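Local coordinates for dihydrofolate reductase (Moritella profunda, PDB 3IA4), which catalyses the NADPH-dependent reduction of 7,8-dihydrofolate to 5,6,7,8-tetrahydrofolate, probably a key step for glycine, purine and DNA precursor synthesis, at residues L29-R34 / E141-D146; A78-A83 / N103-A108; P128-Y133 / S156-V161. One frame throughout, in Å; residues are numbered along the deposited sequence.

Interaction 1 (L29-R34 / E141-D146). With MTX (methotrexate), chain F.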
loop_
_atom_site.group_PDB
_atom_site.type_symbol
_atom_site.label_atom_id
_atom_site.label_comp_id
_atom_site.label_asym_id
_atom_site.label_seq_id
_atom_site.Cartn_x
_atom_site.Cartn_y
_atom_site.Cartn_z
ATOM N N LEU A 29 11.466 -1.032 -0.730
ATOM C CA LEU A 29 10.717 -1.344 -1.976
ATOM C C LEU A 29 10.834 -2.802 -2.317
ATOM O O LEU A 29 9.952 -3.360 -3.016
ATOM C CB LEU A 29 11.216 -0.553 -3.206
ATOM C CG LEU A 29 11.039 0.951 -3.129
ATOM C CD1 LEU A 29 11.635 1.659 -4.395
ATOM C CD2 LEU A 29 9.561 1.303 -2.951
ATOM N N GLN A 30 11.945 -3.411 -1.899
ATOM C CA GLN A 30 12.126 -4.855 -2.067
ATOM C C GLN A 30 11.164 -5.614 -1.159
ATOM O O GLN A 30 10.663 -6.674 -1.527
ATOM C CB GLN A 30 13.567 -5.289 -1.772
ATOM C CG GLN A 30 14.553 -4.693 -2.772
ATOM C CD GLN A 30 14.190 -4.985 -4.221
ATOM O OE1 GLN A 30 13.918 -6.136 -4.584
ATOM N NE2 GLN A 30 14.163 -3.941 -5.053
ATOM N N LEU A 31 10.916 -5.089 0.043
ATOM C CA LEU A 31 9.904 -5.692 0.893
ATOM C C LEU A 31 8.542 -5.597 0.230
ATOM O O LEU A 31 7.754 -6.550 0.245
ATOM C CB LEU A 31 9.892 -4.965 2.262
ATOM C CG LEU A 31 8.971 -5.450 3.381
ATOM C CD1 LEU A 31 9.410 -4.855 4.735
ATOM C CD2 LEU A 31 7.498 -5.085 3.034
ATOM N N PHE A 32 8.231 -4.422 -0.316
ATOM C CA PHE A 32 6.947 -4.236 -0.989
ATOM C C PHE A 32 6.818 -5.235 -2.165
ATOM O O PHE A 32 5.773 -5.886 -2.408
ATOM C CB PHE A 32 6.855 -2.775 -1.472
ATOM C CG PHE A 32 5.771 -2.518 -2.463
ATOM C CD1 PHE A 32 4.448 -2.283 -2.036
ATOM C CD2 PHE A 32 6.033 -2.520 -3.828
ATOM C CE1 PHE A 32 3.453 -2.047 -2.936
ATOM C CE2 PHE A 32 5.025 -2.328 -4.739
ATOM C CZ PHE A 32 3.734 -2.037 -4.312
ATOM N N LYS A 33 7.874 -5.320 -2.928
ATOM C CA LYS A 33 7.845 -6.252 -4.063
ATOM C C LYS A 33 7.615 -7.705 -3.636
ATOM O O LYS A 33 6.757 -8.402 -4.217
ATOM C CB LYS A 33 9.151 -6.137 -4.841
ATOM C CG LYS A 33 9.096 -6.963 -6.139
ATOM C CD LYS A 33 10.532 -7.020 -6.696
ATOM C CE LYS A 33 10.594 -7.848 -7.972
ATOM N NZ LYS A 33 10.602 -6.965 -9.196
ATOM N N ARG A 34 8.354 -8.191 -2.632
ATOM C CA ARG A 34 8.144 -9.547 -2.178
ATOM C C ARG A 34 6.688 -9.781 -1.743
ATOM O O ARG A 34 6.115 -10.886 -1.922
ATOM C CB ARG A 34 9.035 -9.898 -0.980
ATOM C CG ARG A 34 10.527 -9.791 -1.174
ATOM C CD ARG A 34 11.224 -10.411 0.062
ATOM N NE ARG A 34 11.284 -9.531 1.245
ATOM C CZ ARG A 34 12.202 -8.567 1.392
ATOM N NH1 ARG A 34 13.087 -8.351 0.429
ATOM N NH2 ARG A 34 12.232 -7.806 2.482
ATOM N N GLU A 141 9.098 -8.998 10.873
ATOM C CA GLU A 141 10.533 -9.017 10.510
ATOM C C GLU A 141 11.138 -7.676 10.923
ATOM O O GLU A 141 10.489 -6.662 10.778
ATOM C CB GLU A 141 10.689 -9.230 8.987
ATOM C CG GLU A 141 9.948 -10.465 8.439
ATOM C CD GLU A 141 9.820 -10.541 6.886
ATOM O OE1 GLU A 141 9.588 -11.678 6.383
ATOM O OE2 GLU A 141 9.929 -9.496 6.172
ATOM N N SER A 142 12.360 -7.662 11.462
ATOM C CA SER A 142 13.080 -6.414 11.811
ATOM C C SER A 142 14.249 -6.169 10.872
ATOM O O SER A 142 14.958 -7.129 10.504
ATOM C CB SER A 142 13.683 -6.555 13.214
ATOM O OG SER A 142 12.867 -5.921 14.156
ATOM N N TYR A 143 14.487 -4.909 10.526
ATOM C CA TYR A 143 15.563 -4.543 9.595
ATOM C C TYR A 143 16.383 -3.359 10.107
ATOM O O TYR A 143 16.004 -2.184 9.933
ATOM C CB TYR A 143 14.997 -4.196 8.217
ATOM C CG TYR A 143 14.219 -5.289 7.541
ATOM C CD1 TYR A 143 12.845 -5.410 7.714
ATOM C CD2 TYR A 143 14.846 -6.180 6.654
ATOM C CE1 TYR A 143 12.133 -6.410 7.082
ATOM C CE2 TYR A 143 14.121 -7.181 6.009
ATOM C CZ TYR A 143 12.769 -7.290 6.229
ATOM O OH TYR A 143 12.007 -8.270 5.607
ATOM N N ALA A 144 17.533 -3.627 10.724
ATOM C CA ALA A 144 18.326 -2.518 11.257
ATOM C C ALA A 144 18.917 -1.703 10.094
ATOM O O ALA A 144 19.177 -2.237 9.008
ATOM C CB ALA A 144 19.448 -3.040 12.186
ATOM N N ALA A 145 19.085 -0.419 10.353
ATOM C CA ALA A 145 19.711 0.515 9.378
ATOM C C ALA A 145 21.052 -0.069 8.873
ATOM O O ALA A 145 21.780 -0.700 9.627
ATOM C CB ALA A 145 19.970 1.820 10.054
ATOM N N ASP A 146 21.369 0.187 7.611
ATOM C CA ASP A 146 22.690 -0.241 7.060
ATOM C C ASP A 146 23.228 0.825 6.098
ATOM O O ASP A 146 22.685 1.921 6.023
ATOM C CB ASP A 146 22.622 -1.621 6.383
ATOM C CG ASP A 146 21.719 -1.674 5.126
ATOM O OD1 ASP A 146 21.413 -0.632 4.513
ATOM O OD2 ASP A 146 21.350 -2.805 4.683
HETATM N N1 MTX F . 6.004 0.266 0.691
HETATM C C2 MTX F . 5.045 -0.424 1.343
HETATM N NA2 MTX F . 5.427 -1.156 2.407
HETATM N N3 MTX F . 3.745 -0.386 0.925
HETATM C C4 MTX F . 3.379 0.342 -0.174
HETATM N NA4 MTX F . 2.112 0.375 -0.511
HETATM C C4A MTX F . 4.343 1.012 -0.859
HETATM N N5 MTX F . 3.996 1.709 -1.993
HETATM C C6 MTX F . 4.973 2.395 -2.670
HETATM C C7 MTX F . 6.312 2.383 -2.283
HETATM N N8 MTX F . 6.665 1.647 -1.144
HETATM C C8A MTX F . 5.663 0.979 -0.447
HETATM C C9 MTX F . 4.531 3.180 -3.900
HETATM N N10 MTX F . 5.648 3.642 -4.724
HETATM C CM MTX F . 5.853 5.109 -4.796
HETATM C C11 MTX F . 8.070 0.983 -6.902
HETATM C C12 MTX F . 8.325 2.347 -6.939
HETATM C C13 MTX F . 7.527 3.229 -6.240
HETATM C C14 MTX F . 6.476 2.738 -5.463
HETATM C C15 MTX F . 6.261 1.363 -5.426
HETATM C C16 MTX F . 6.981 0.482 -6.187
HETATM C C MTX F . 8.919 -0.007 -7.577
HETATM O O MTX F . 9.666 0.325 -8.696
HETATM N N MTX F . 8.959 -1.214 -7.017
HETATM C CA MTX F . 9.608 -2.353 -7.603
HETATM C CT MTX F . 8.641 -3.516 -7.626
HETATM O O1 MTX F . 7.742 -3.590 -6.735
HETATM O O2 MTX F . 8.769 -4.403 -8.506
HETATM C CB MTX F . 10.833 -2.800 -6.795
HETATM C CG MTX F . 11.902 -1.709 -6.749
HETATM C CD MTX F . 12.566 -1.416 -8.099
HETATM O OE1 MTX F . 13.492 -0.559 -8.198
HETATM O OE2 MTX F . 12.215 -2.009 -9.141
#
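Y143, at the end of strand 135-143, meets L31 and R34 of helix 26-36, so that an edge strand of the mixed sheet of the dihydrofolate reductase fold reaches a helix of the methotrexate pocket. The ring of Y143 takes L31 CD1 obliquely, 3.9 Å from its CE1. R34 comes from the opposite direction: a bend at chi3 (-80°) folds its guanidinium back, one face over Q30 O and L31 CA of its own helix, and sends NH2 to Y143 OH at 3.2 Å, a weak bond at 127°. Y143 OH itself donates to E141 OE2, at a spacing so short that its exact value is doubtful. E141 also places a negative charge near the guanidinium without touching it. L29, F32 and K33 of the same helix turn to methotrexate: L29 CD2 touches N8, and the F32 ring has N5 over one face. K33 runs along the drug's CT carboxylate. K33 CB lies 3.5 Å from O1 of methotrexate, and K33 CG is likewise 3.5 Å from its O2. K33 CD keeps close to methotrexate O2 at 3.6 Å, while K33 CE draws back to 3.9 Å from it. A bend at chi4 then brings the ammonium toward the same oxygen, and K33 NZ donates to methotrexate O2 at 3.2 Å.

Interaction 2 (A78-A83 / N103-A108); sequences ATLEDA and NQCLAA. With NDP (NADPH dihydro-nicotinamide-adenine-dinucleotide phosphate), chain E.
L80 reaches from the first turn of helix 80-87 to Q104 and C105 of helix 99-105, and carries most of the contact. Its CD2 does the closest touching, 3.4 Å from Q104 OE1 and 3.8 Å from Q104 CB, so one methyl packs along the base of the glutamine and against its carbonyl oxygen. On the C105 side the approach is looser, with SG 4.2 Å from L80 CG. The leucine's chi2 of 2° is nearly eclipsed, which suggests strain or an uncertain rotamer. Q104 extends beyond CG to the adenine of NADPH and grips its Hoogsteen edge with both ends of the amide. Q104 OE1 accepts from N6A of NADPH at 2.9 Å, nearly straight at 162°, and Q104 NE2 donates to N7A of NADPH at 3.0 Å and 174°. The pair fixes which way round the amide stands, and NE2 has a further acceptor in T100 O, one helical turn back. A leucine here would probably leave N6A and N7A of the adenine without their polar mates and T100 O without this donor. At another edge of the base, A78 O comes within 3.3 Å of C2A of NADPH. T79 is the N-cap of helix 80-87, its OG1 accepting from D82 N at 3.1 Å, which anchors the turn that carries L80. The two helices thus flank the adenine end of the cofactor site over the parallel part of the sheet: L80 also rests on L63 of strand 60-63, A83 on I61 and on V77 of strand 75-77, and C105 on M5 of strand 2-9.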
loop_
_atom_site.group_PDB
_atom_site.type_symbol
_atom_site.label_atom_id
_atom_site.label_comp_id
_atom_site.label_asym_id
_atom_site.label_seq_id
_atom_site.Cartn_x
_atom_site.Cartn_y
_atom_site.Cartn_z
ATOM N N ALA A 78 -13.774 2.687 -12.168
ATOM C CA ALA A 78 -14.314 3.925 -11.648
ATOM C C ALA A 78 -14.948 3.798 -10.273
ATOM O O ALA A 78 -15.434 4.797 -9.705
ATOM C CB ALA A 78 -15.359 4.518 -12.659
ATOM N N THR A 79 -14.957 2.587 -9.740
ATOM C CA THR A 79 -15.516 2.345 -8.401
ATOM C C THR A 79 -14.722 1.216 -7.733
ATOM O O THR A 79 -14.101 0.361 -8.415
ATOM C CB THR A 79 -17.011 1.894 -8.409
ATOM O OG1 THR A 79 -17.133 0.609 -9.038
ATOM C CG2 THR A 79 -17.911 2.882 -9.138
ATOM N N LEU A 80 -14.815 1.166 -6.404
ATOM C CA LEU A 80 -14.180 0.094 -5.656
ATOM C C LEU A 80 -14.769 -1.262 -6.014
ATOM O O LEU A 80 -14.043 -2.256 -6.093
ATOM C CB LEU A 80 -14.376 0.325 -4.150
ATOM C CG LEU A 80 -13.318 1.059 -3.316
ATOM C CD1 LEU A 80 -12.197 1.512 -4.148
ATOM C CD2 LEU A 80 -13.872 2.230 -2.478
ATOM N N GLU A 81 -16.091 -1.326 -6.152
ATOM C CA GLU A 81 -16.719 -2.567 -6.545
ATOM C C GLU A 81 -16.137 -3.066 -7.834
ATOM O O GLU A 81 -15.949 -4.243 -7.999
ATOM C CB GLU A 81 -18.249 -2.388 -6.691
ATOM C CG GLU A 81 -19.001 -2.281 -5.361
ATOM C CD GLU A 81 -18.274 -1.443 -4.287
ATOM O OE1 GLU A 81 -17.018 -1.322 -4.345
ATOM O OE2 GLU A 81 -18.955 -0.922 -3.357
ATOM N N ASP A 82 -15.876 -2.176 -8.773
ATOM C CA ASP A 82 -15.368 -2.622 -10.063
ATOM C C ASP A 82 -13.929 -3.108 -9.925
ATOM O O ASP A 82 -13.477 -3.983 -10.688
ATOM C CB ASP A 82 -15.462 -1.525 -11.102
ATOM C CG ASP A 82 -16.892 -1.238 -11.524
ATOM O OD1 ASP A 82 -17.741 -2.147 -11.411
ATOM O OD2 ASP A 82 -17.172 -0.099 -11.967
ATOM N N ALA A 83 -13.185 -2.504 -8.992
ATOM C CA ALA A 83 -11.842 -2.960 -8.708
ATOM C C ALA A 83 -11.875 -4.413 -8.257
ATOM O O ALA A 83 -11.105 -5.266 -8.751
ATOM C CB ALA A 83 -11.115 -2.013 -7.647
ATOM N N ASN A 103 -8.339 4.826 3.393
ATOM C CA ASN A 103 -9.494 5.334 4.181
ATOM C C ASN A 103 -10.743 4.581 3.757
ATOM O O ASN A 103 -11.539 4.149 4.583
ATOM C CB ASN A 103 -9.738 6.835 3.898
ATOM C CG ASN A 103 -8.749 7.757 4.621
ATOM O OD1 ASN A 103 -7.966 7.320 5.474
ATOM N ND2 ASN A 103 -8.781 9.036 4.274
ATOM N N GLN A 104 -10.947 4.456 2.447
ATOM C CA GLN A 104 -12.196 3.821 2.017
ATOM C C GLN A 104 -12.255 2.310 2.237
ATOM O O GLN A 104 -13.356 1.790 2.350
ATOM C CB GLN A 104 -12.440 4.087 0.563
ATOM C CG GLN A 104 -12.614 5.572 0.258
ATOM C CD GLN A 104 -12.594 5.816 -1.235
ATOM O OE1 GLN A 104 -13.582 5.608 -1.921
ATOM N NE2 GLN A 104 -11.496 6.316 -1.727
ATOM N N CYS A 105 -11.093 1.630 2.314
ATOM C CA CYS A 105 -11.033 0.167 2.357
ATOM C C CYS A 105 -10.692 -0.391 3.725
ATOM O O CYS A 105 -10.795 -1.561 3.937
ATOM C CB CYS A 105 -10.007 -0.406 1.333
ATOM S SG CYS A 105 -10.487 0.018 -0.356
ATOM N N LEU A 106 -10.313 0.450 4.692
ATOM C CA LEU A 106 -9.945 -0.064 6.024
ATOM C C LEU A 106 -10.990 -0.917 6.713
ATOM O O LEU A 106 -10.675 -2.003 7.251
ATOM C CB LEU A 106 -9.492 1.110 6.959
ATOM C CG LEU A 106 -9.074 0.619 8.359
ATOM C CD1 LEU A 106 -7.758 -0.202 8.368
ATOM C CD2 LEU A 106 -8.967 1.801 9.289
ATOM N N ALA A 107 -12.249 -0.488 6.658
ATOM C CA ALA A 107 -13.268 -1.211 7.396
ATOM C C ALA A 107 -13.456 -2.613 6.808
ATOM O O ALA A 107 -13.918 -3.542 7.508
ATOM C CB ALA A 107 -14.588 -0.409 7.407
ATOM N N ALA A 108 -13.008 -2.778 5.574
ATOM C CA ALA A 108 -13.184 -4.037 4.862
ATOM C C ALA A 108 -11.943 -4.929 4.868
ATOM O O ALA A 108 -11.973 -6.060 4.314
ATOM C CB ALA A 108 -13.582 -3.730 3.439
HETATM P PA NDP E . -4.498 8.218 -4.002
HETATM O O1A NDP E . -5.377 7.520 -2.997
HETATM O O2A NDP E . -3.266 7.563 -4.548
HETATM O O5B NDP E . -5.348 8.742 -5.298
HETATM C C5B NDP E . -6.602 9.418 -5.070
HETATM C C4B NDP E . -7.250 9.552 -6.443
HETATM O O4B NDP E . -7.845 8.279 -6.735
HETATM C C3B NDP E . -8.491 10.475 -6.385
HETATM O O3B NDP E . -8.094 11.836 -6.514
HETATM C C2B NDP E . -9.373 9.960 -7.510
HETATM O O2B NDP E . -8.775 10.193 -8.790
HETATM C C1B NDP E . -9.178 8.473 -7.292
HETATM N N9A NDP E . -10.194 7.860 -6.409
HETATM C C8A NDP E . -10.142 7.815 -5.069
HETATM N N7A NDP E . -11.172 7.101 -4.570
HETATM C C5A NDP E . -11.896 6.660 -5.636
HETATM C C6A NDP E . -13.085 5.824 -5.857
HETATM N N6A NDP E . -13.822 5.302 -4.824
HETATM N N1A NDP E . -13.434 5.627 -7.175
HETATM C C2A NDP E . -12.768 6.083 -8.230
HETATM N N3A NDP E . -11.685 6.844 -8.087
HETATM C C4A NDP E . -11.225 7.144 -6.828
HETATM O O3 NDP E . -4.082 9.687 -3.468
HETATM P PN NDP E . -3.543 10.328 -2.094
HETATM O O1N NDP E . -4.543 10.078 -1.027
HETATM O O2N NDP E . -3.125 11.723 -2.388
HETATM O O5D NDP E . -2.305 9.411 -1.722
HETATM C C5D NDP E . -1.092 9.583 -2.442
HETATM C C4D NDP E . 0.056 9.790 -1.461
HETATM O O4D NDP E . 0.328 8.533 -0.737
HETATM C C3D NDP E . 1.388 10.176 -2.123
HETATM O O3D NDP E . 2.085 11.092 -1.257
HETATM C C2D NDP E . 2.178 8.868 -2.161
HETATM O O2D NDP E . 3.617 9.044 -2.191
HETATM C C1D NDP E . 1.736 8.253 -0.861
HETATM N N1N NDP E . 1.838 6.800 -0.783
HETATM C C2N NDP E . 2.524 6.281 0.236
HETATM C C3N NDP E . 2.550 4.921 0.416
HETATM C C7N NDP E . 3.344 4.376 1.563
HETATM O O7N NDP E . 3.250 3.192 1.809
HETATM N N7N NDP E . 4.046 5.167 2.380
HETATM C C4N NDP E . 1.867 3.912 -0.494
HETATM C C5N NDP E . 1.112 4.636 -1.502
HETATM C C6N NDP E . 1.161 6.002 -1.639
HETATM P P2B NDP E . -9.584 10.994 -9.948
HETATM O O1X NDP E . -8.782 10.707 -11.141
HETATM O O2X NDP E . -10.969 10.450 -9.861
HETATM O O3X NDP E . -9.615 12.423 -9.480
#

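Interaction 3 (P128-Y133 / S156-V161); sequences PDYEQY and SLLERV
R160 leaves strand 153-160 with CG turned away from the backbone N (chi1 -177°) and then bends at chi2 (79°), which carries its guanidinium across to the ring of Y133; Y130 holds its CG between the backbone N and the carbonyl carbon, which brings its ring to L158 CD1, met obliquely. In the dihydrofolate reductase fold these pairs fasten the short 3-10 turn 130-132, in the loop ahead of strand 135-143, to strand 153-160, the last in sequence, which lies inside the mixed sheet. R160 and Y133 form a cation-pi stack: the guanidinium lies flat over one face of the ring, planes 10° apart, with R160 CZ 3.9 Å from the Y133 ring centroid. The cover begins before the ring, since R160 NE is 3.6 Å from Y133 CB. Q132 CG lies over the opposite ring face, so the tyrosine is held between a neighbour in its own loop and the arginine of the strand. W135 also touches the R160 side chain. The second pair is apolar: L158 CD1 meets Y130 CE2 at 3.8 Å, the two side chains crossing at about a right angle. E131 CG covers one face of the Y130 ring, while L112, L114 and H116 of strand 111-117 receive that ring from the sheet. W135 NE1 hydrogen-bonds Y130 O, tying the turn to the strand that follows. In the stack, R160 NH2 stands over the centre of the Y133 ring, while R160 NH1 lies 3.5 Å from Y133 CD2.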
loop_
_atom_site.group_PDB
_atom_site.type_symbol
_atom_site.label_atom_id
_atom_site.label_comp_id
_atom_site.label_asym_id
_atom_site.label_seq_id
_atom_site.Cartn_x
_atom_site.Cartn_y
_atom_site.Cartn_z
ATOM N N PRO A 128 -4.713 5.640 7.695
ATOM C CA PRO A 128 -5.845 5.764 8.614
ATOM C C PRO A 128 -5.530 5.272 10.057
ATOM O O PRO A 128 -4.557 4.579 10.284
ATOM C CB PRO A 128 -6.883 4.777 7.995
ATOM C CG PRO A 128 -6.338 4.272 6.761
ATOM C CD PRO A 128 -5.027 4.856 6.477
ATOM N N ASP A 129 -6.341 5.667 11.038
ATOM C CA ASP A 129 -6.140 5.223 12.416
ATOM C C ASP A 129 -6.639 3.752 12.595
ATOM O O ASP A 129 -7.759 3.470 13.061
ATOM C CB ASP A 129 -6.946 6.168 13.338
ATOM C CG ASP A 129 -6.791 5.829 14.779
ATOM O OD1 ASP A 129 -5.805 5.141 15.080
ATOM O OD2 ASP A 129 -7.688 6.176 15.608
ATOM N N TYR A 130 -5.846 2.813 12.100
ATOM C CA TYR A 130 -6.239 1.418 12.159
ATOM C C TYR A 130 -6.379 0.923 13.597
ATOM O O TYR A 130 -7.084 -0.067 13.872
ATOM C CB TYR A 130 -5.214 0.560 11.370
ATOM C CG TYR A 130 -3.832 0.542 11.969
ATOM C CD1 TYR A 130 -2.905 1.594 11.704
ATOM C CD2 TYR A 130 -3.428 -0.490 12.825
ATOM C CE1 TYR A 130 -1.632 1.601 12.263
ATOM C CE2 TYR A 130 -2.134 -0.484 13.393
ATOM C CZ TYR A 130 -1.258 0.550 13.097
ATOM O OH TYR A 130 -0.030 0.533 13.671
ATOM N N GLU A 131 -5.775 1.657 14.525
ATOM C CA GLU A 131 -5.786 1.199 15.912
ATOM C C GLU A 131 -7.176 1.393 16.525
ATOM O O GLU A 131 -7.431 0.919 17.618
ATOM C CB GLU A 131 -4.693 1.924 16.727
ATOM C CG GLU A 131 -3.320 1.963 16.005
ATOM C CD GLU A 131 -2.991 3.315 15.180
ATOM O OE1 GLU A 131 -3.762 3.792 14.240
ATOM O OE2 GLU A 131 -1.860 3.889 15.450
ATOM N N GLN A 132 -8.107 2.008 15.813
ATOM C CA GLN A 132 -9.527 2.001 16.298
ATOM C C GLN A 132 -10.196 0.614 16.236
ATOM O O GLN A 132 -11.240 0.370 16.875
ATOM C CB GLN A 132 -10.370 3.013 15.519
ATOM C CG GLN A 132 -10.647 2.575 14.135
ATOM C CD GLN A 132 -11.492 3.587 13.339
ATOM O OE1 GLN A 132 -11.817 4.690 13.805
ATOM N NE2 GLN A 132 -11.812 3.215 12.113
ATOM N N TYR A 133 -9.567 -0.286 15.482
ATOM C CA TYR A 133 -9.969 -1.710 15.425
ATOM C C TYR A 133 -8.962 -2.609 16.177
ATOM O O TYR A 133 -7.912 -2.155 16.643
ATOM C CB TYR A 133 -10.041 -2.154 13.959
ATOM C CG TYR A 133 -11.011 -1.367 13.130
ATOM C CD1 TYR A 133 -10.650 -0.892 11.894
ATOM C CD2 TYR A 133 -12.305 -1.118 13.577
ATOM C CE1 TYR A 133 -11.526 -0.196 11.074
ATOM C CE2 TYR A 133 -13.206 -0.410 12.758
ATOM C CZ TYR A 133 -12.797 0.037 11.506
ATOM O OH TYR A 133 -13.689 0.739 10.692
ATOM N N SER A 156 5.230 -5.758 10.039
ATOM C CA SER A 156 4.257 -6.377 10.917
ATOM C C SER A 156 3.039 -6.710 10.068
ATOM O O SER A 156 2.435 -5.797 9.481
ATOM C CB SER A 156 3.895 -5.354 12.021
ATOM O OG SER A 156 2.827 -5.761 12.833
ATOM N N LEU A 157 2.663 -7.988 10.016
ATOM C CA LEU A 157 1.469 -8.366 9.323
ATOM C C LEU A 157 0.351 -8.567 10.335
ATOM O O LEU A 157 0.435 -9.424 11.231
ATOM C CB LEU A 157 1.778 -9.574 8.416
ATOM C CG LEU A 157 0.648 -10.231 7.638
ATOM C CD1 LEU A 157 -0.338 -9.329 7.090
ATOM C CD2 LEU A 157 1.243 -11.144 6.524
ATOM N N LEU A 158 -0.655 -7.689 10.256
ATOM C CA LEU A 158 -1.796 -7.763 11.168
ATOM C C LEU A 158 -3.027 -8.366 10.516
ATOM O O LEU A 158 -3.380 -8.044 9.355
ATOM C CB LEU A 158 -2.181 -6.374 11.668
ATOM C CG LEU A 158 -1.114 -5.506 12.315
ATOM C CD1 LEU A 158 -1.695 -4.173 12.712
ATOM C CD2 LEU A 158 -0.619 -6.253 13.552
ATOM N N GLU A 159 -3.737 -9.170 11.302
ATOM C CA GLU A 159 -4.994 -9.764 10.877
ATOM C C GLU A 159 -6.109 -9.177 11.712
ATOM O O GLU A 159 -5.995 -9.135 12.936
ATOM C CB GLU A 159 -4.882 -11.271 11.145
ATOM C CG GLU A 159 -5.860 -12.131 10.491
ATOM C CD GLU A 159 -5.579 -13.585 10.875
ATOM O OE1 GLU A 159 -5.654 -13.898 12.084
ATOM O OE2 GLU A 159 -5.252 -14.387 9.969
ATOM N N ARG A 160 -7.201 -8.760 11.062
ATOM C CA ARG A 160 -8.341 -8.198 11.784
ATOM C C ARG A 160 -8.945 -9.249 12.703
ATOM O O ARG A 160 -9.129 -10.411 12.300
ATOM C CB ARG A 160 -9.379 -7.626 10.791
ATOM C CG ARG A 160 -10.540 -6.975 11.454
ATOM C CD ARG A 160 -10.278 -5.566 11.976
ATOM N NE ARG A 160 -11.483 -5.169 12.729
ATOM C CZ ARG A 160 -12.527 -4.523 12.230
ATOM N NH1 ARG A 160 -13.605 -4.278 13.036
ATOM N NH2 ARG A 160 -12.556 -4.130 10.956
ATOM N N VAL A 161 -9.229 -8.843 13.945
ATOM C CA VAL A 161 -9.999 -9.657 14.911
ATOM C C VAL A 161 -11.360 -9.019 15.141
ATOM O O VAL A 161 -11.422 -7.839 15.485
ATOM C CB VAL A 161 -9.223 -9.733 16.281
ATOM C CG1 VAL A 161 -9.992 -10.559 17.321
ATOM C CG2 VAL A 161 -7.844 -10.304 16.071
#

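From the N terminus, helix 26-36 supplies the first half of interaction 1, which waits more than a hundred residues for its partner. Within that span interaction 2 opens at 78-83 and closes at 103-108, joining two helices beside the cofactor's adenine. Residues 128-133 then open interaction 3 before 141-146 closes interaction 1, and 156-161 closes interaction 3 last, so interactions 1 and 3 cross. Interaction 1 ties helix 26-36 to strand 135-143, interaction 3 the loop before that strand to its sheet neighbour, 153-160. Interaction 2 precedes interaction 3 in series, yet they touch: A107 CB lies 3.6 Å from Y133 OH. Interactions 1 and 2 lie on opposite sides of the chain's centre.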